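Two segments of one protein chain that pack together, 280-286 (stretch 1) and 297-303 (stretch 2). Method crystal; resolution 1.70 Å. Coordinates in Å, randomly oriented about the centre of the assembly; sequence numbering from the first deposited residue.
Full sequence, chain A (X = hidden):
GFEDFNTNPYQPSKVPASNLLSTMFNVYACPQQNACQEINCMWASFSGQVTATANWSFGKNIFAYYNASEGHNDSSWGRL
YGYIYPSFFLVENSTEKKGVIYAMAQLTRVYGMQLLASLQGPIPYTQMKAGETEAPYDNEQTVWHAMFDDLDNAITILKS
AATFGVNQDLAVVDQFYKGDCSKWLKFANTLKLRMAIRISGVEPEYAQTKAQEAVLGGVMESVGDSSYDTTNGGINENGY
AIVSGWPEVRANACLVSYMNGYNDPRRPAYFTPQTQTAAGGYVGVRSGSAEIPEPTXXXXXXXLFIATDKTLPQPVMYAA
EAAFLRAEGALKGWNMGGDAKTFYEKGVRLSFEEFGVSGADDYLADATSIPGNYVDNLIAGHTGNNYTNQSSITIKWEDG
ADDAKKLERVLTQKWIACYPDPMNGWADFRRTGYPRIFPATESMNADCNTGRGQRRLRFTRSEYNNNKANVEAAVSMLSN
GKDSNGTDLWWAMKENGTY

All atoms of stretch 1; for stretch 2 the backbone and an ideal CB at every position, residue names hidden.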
# COMPACT_ATOMS: atom_id res chain seq x y z
N GLY A 280 -17.58 17.46 17.94
CA GLY A 280 -16.39 16.63 18.05
C GLY A 280 -16.59 15.35 17.26
O GLY A 280 -17.37 15.33 16.30
N GLY A 281 -15.95 14.25 17.70
CA GLY A 281 -16.03 12.98 16.95
C GLY A 281 -15.13 13.00 15.70
O GLY A 281 -14.57 14.03 15.35
N TYR A 282 -15.08 11.85 15.04
CA TYR A 282 -14.25 11.60 13.90
C TYR A 282 -15.15 11.56 12.69
O TYR A 282 -16.12 10.83 12.68
CB TYR A 282 -13.46 10.28 14.06
CG TYR A 282 -12.60 10.30 15.30
CD1 TYR A 282 -11.35 10.91 15.29
CD2 TYR A 282 -13.07 9.77 16.50
CE1 TYR A 282 -10.56 10.99 16.45
CE2 TYR A 282 -12.27 9.82 17.67
CZ TYR A 282 -11.03 10.43 17.62
OH TYR A 282 -10.28 10.48 18.76
N VAL A 283 -14.84 12.41 11.71
CA VAL A 283 -15.59 12.50 10.46
C VAL A 283 -14.61 12.62 9.31
O VAL A 283 -13.83 13.61 9.19
CB VAL A 283 -16.58 13.68 10.44
CG1 VAL A 283 -17.33 13.72 9.11
CG2 VAL A 283 -17.62 13.63 11.65
N GLY A 284 -14.61 11.60 8.45
CA GLY A 284 -13.78 11.60 7.23
C GLY A 284 -14.44 12.33 6.07
O GLY A 284 -15.61 12.73 6.16
N VAL A 285 -13.67 12.48 5.00
CA VAL A 285 -14.09 13.11 3.75
C VAL A 285 -14.42 12.06 2.72
O VAL A 285 -13.63 11.15 2.50
CB VAL A 285 -13.01 14.10 3.22
CG1 VAL A 285 -13.51 14.79 1.89
CG2 VAL A 285 -12.64 15.09 4.29
N ARG A 286 -15.58 12.18 2.07
CA ARG A 286 -15.93 11.26 1.00
C ARG A 286 -15.01 11.54 -0.21
O ARG A 286 -15.01 12.65 -0.75
CB ARG A 286 -17.40 11.41 0.63
CG ARG A 286 -17.88 10.45 -0.45
CD ARG A 286 -18.08 9.01 0.10
NE ARG A 286 -18.44 8.13 -1.01
CZ ARG A 286 -19.64 8.01 -1.57
NH1 ARG A 286 -20.69 8.60 -1.06
NH2 ARG A 286 -19.79 7.24 -2.64
N UNK A 297 -13.19 23.80 2.16
CA UNK A 297 -14.45 23.17 2.61
C UNK A 297 -14.19 22.06 3.64
O UNK A 297 -14.92 21.94 4.62
CB UNK A 297 -15.21 22.59 1.41
N UNK A 298 -13.12 21.29 3.41
CA UNK A 298 -12.78 20.14 4.21
C UNK A 298 -11.67 20.38 5.22
O UNK A 298 -11.18 19.47 5.89
CB UNK A 298 -12.38 18.99 3.29
N UNK A 299 -11.29 21.64 5.39
CA UNK A 299 -10.14 21.97 6.23
C UNK A 299 -10.28 21.46 7.67
O UNK A 299 -9.29 21.07 8.28
CB UNK A 299 -9.94 23.49 6.24
N UNK A 300 -11.49 21.48 8.21
CA UNK A 300 -11.72 21.11 9.61
C UNK A 300 -12.36 19.73 9.84
O UNK A 300 -12.80 19.44 10.95
CB UNK A 300 -12.61 22.17 10.26
N UNK A 301 -12.38 18.89 8.81
CA UNK A 301 -12.69 17.51 8.97
C UNK A 301 -11.50 16.78 9.62
O UNK A 301 -10.43 17.36 9.76
CB UNK A 301 -13.06 16.89 7.62
N UNK A 302 -11.67 15.52 10.01
CA UNK A 302 -10.59 14.76 10.62
C UNK A 302 -9.32 14.70 9.76
O UNK A 302 -9.38 14.37 8.56
CB UNK A 302 -11.08 13.34 10.91
N UNK A 303 -8.20 14.99 10.41
CA UNK A 303 -6.89 14.92 9.79
C UNK A 303 -6.23 13.60 10.12
O UNK A 303 -6.61 12.89 11.05
CB UNK A 303 -6.01 16.09 10.24

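Position 297 has phi/psi of -61/-39 and an ideal CB with nothing of stretch 1 within 5.5 Å, so the visible atoms constrain it little. The deposited residue is Val 297, whose side chain is out of reach of stretch 1.

At position 298 the CA-to-CB bond points toward stretch 1, and the ideal CB lies 4.0 Å from CG2 of Val 285. The local surface is a valine side chain, so an apolar or aromatic residue would suit; a flat ring could lie against a methyl. The residue is Tyr 298, with chi1 at -71° (m). CG1 of Val 285 sits 3.5 Å from the centroid of the Tyr 298 ring and 1° off its normal, a CH-pi contact almost exactly over the face. The ring also carries a polar end past the valine: a water accepts from N of Arg 286 at 2.8 Å and donates to OH of Tyr 298 at 2.9 Å, bridging the two stretches.

Positions 299 and 300 are the central residues of a type I beta turn, with phi/psi of -58/-36 and -105/14. Their ideal CB atoms have no neighbour in stretch 1 within 5.5 Å, so small or polar residues are plausible and many others possible. They are Ala 299 and Asn 300. The turn is closed by N of position 301 donating to O of Tyr 298 at 3.2 Å.

Position 301 again points toward stretch 1, its ideal CB 3.7 Å from O of Val 283 and 3.8 Å from CG2 of Val 285. Two valines favour an apolar or aromatic side chain. Tyr 301 (chi1 -76°, m) places its CD2 4.0 Å from CG1 of Val 283, while its CB lies 3.8 Å from CG2 of Val 285. The carbonyl O of Gly 284 approaches the ring at its edge, 3.5 Å from CD2 of Tyr 301.

At position 302 the ideal CB is only 3.3 Å from O of Val 283, a tight approach, and 4.7 Å from CA of Tyr 282. Backbone polar groups lie nearby, so a small side chain able to accept a hydrogen bond fits well; serine or threonine could be considered, whereas alanine would fit by size but leave N of Val 283 without this acceptor. Ser 302, chi1 -70° (m), accepts at OG from N of Val 283 (3.1 Å, 152°). Its own N donates to O of Val 283 (3.0 Å, 154°), so one residue engages both backbone polar groups of Val 283.

Position 303 points away, leaving room for a long or polar chain. The side chain of Lys 303 makes no contact with stretch 1.

Stretch 2, residues 297-303: VYANYSK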
# COMPACT_ATOMS: atom_id res chain seq x y z
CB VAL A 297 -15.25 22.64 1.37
CG1 VAL A 297 -16.37 21.72 1.76
CG2 VAL A 297 -15.76 23.87 0.55
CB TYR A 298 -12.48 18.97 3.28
CG TYR A 298 -13.74 18.44 2.58
CD1 TYR A 298 -14.83 17.93 3.33
CD2 TYR A 298 -13.85 18.43 1.21
CE1 TYR A 298 -15.98 17.45 2.69
CE2 TYR A 298 -15.01 17.94 0.55
CZ TYR A 298 -16.07 17.44 1.32
OH TYR A 298 -17.19 16.91 0.67
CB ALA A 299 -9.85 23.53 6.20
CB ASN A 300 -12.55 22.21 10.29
CG ASN A 300 -11.91 23.56 10.15
OD1 ASN A 300 -10.71 23.69 10.35
ND2 ASN A 300 -12.70 24.56 9.80
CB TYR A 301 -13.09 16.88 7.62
CG TYR A 301 -14.49 17.23 7.12
CD1 TYR A 301 -14.90 18.58 7.00
CD2 TYR A 301 -15.40 16.23 6.70
CE1 TYR A 301 -16.17 18.93 6.53
CE2 TYR A 301 -16.65 16.57 6.20
CZ TYR A 301 -17.03 17.92 6.13
OH TYR A 301 -18.25 18.28 5.66
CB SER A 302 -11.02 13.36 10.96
OG SER A 302 -11.95 13.37 12.02
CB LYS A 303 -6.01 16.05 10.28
CG LYS A 303 -6.59 17.44 10.06
CD LYS A 303 -5.71 18.58 10.57
CE LYS A 303 -5.87 18.75 12.10
NZ LYS A 303 -5.07 19.89 12.77
O HOH W 1 -17.32 14.40 2.16
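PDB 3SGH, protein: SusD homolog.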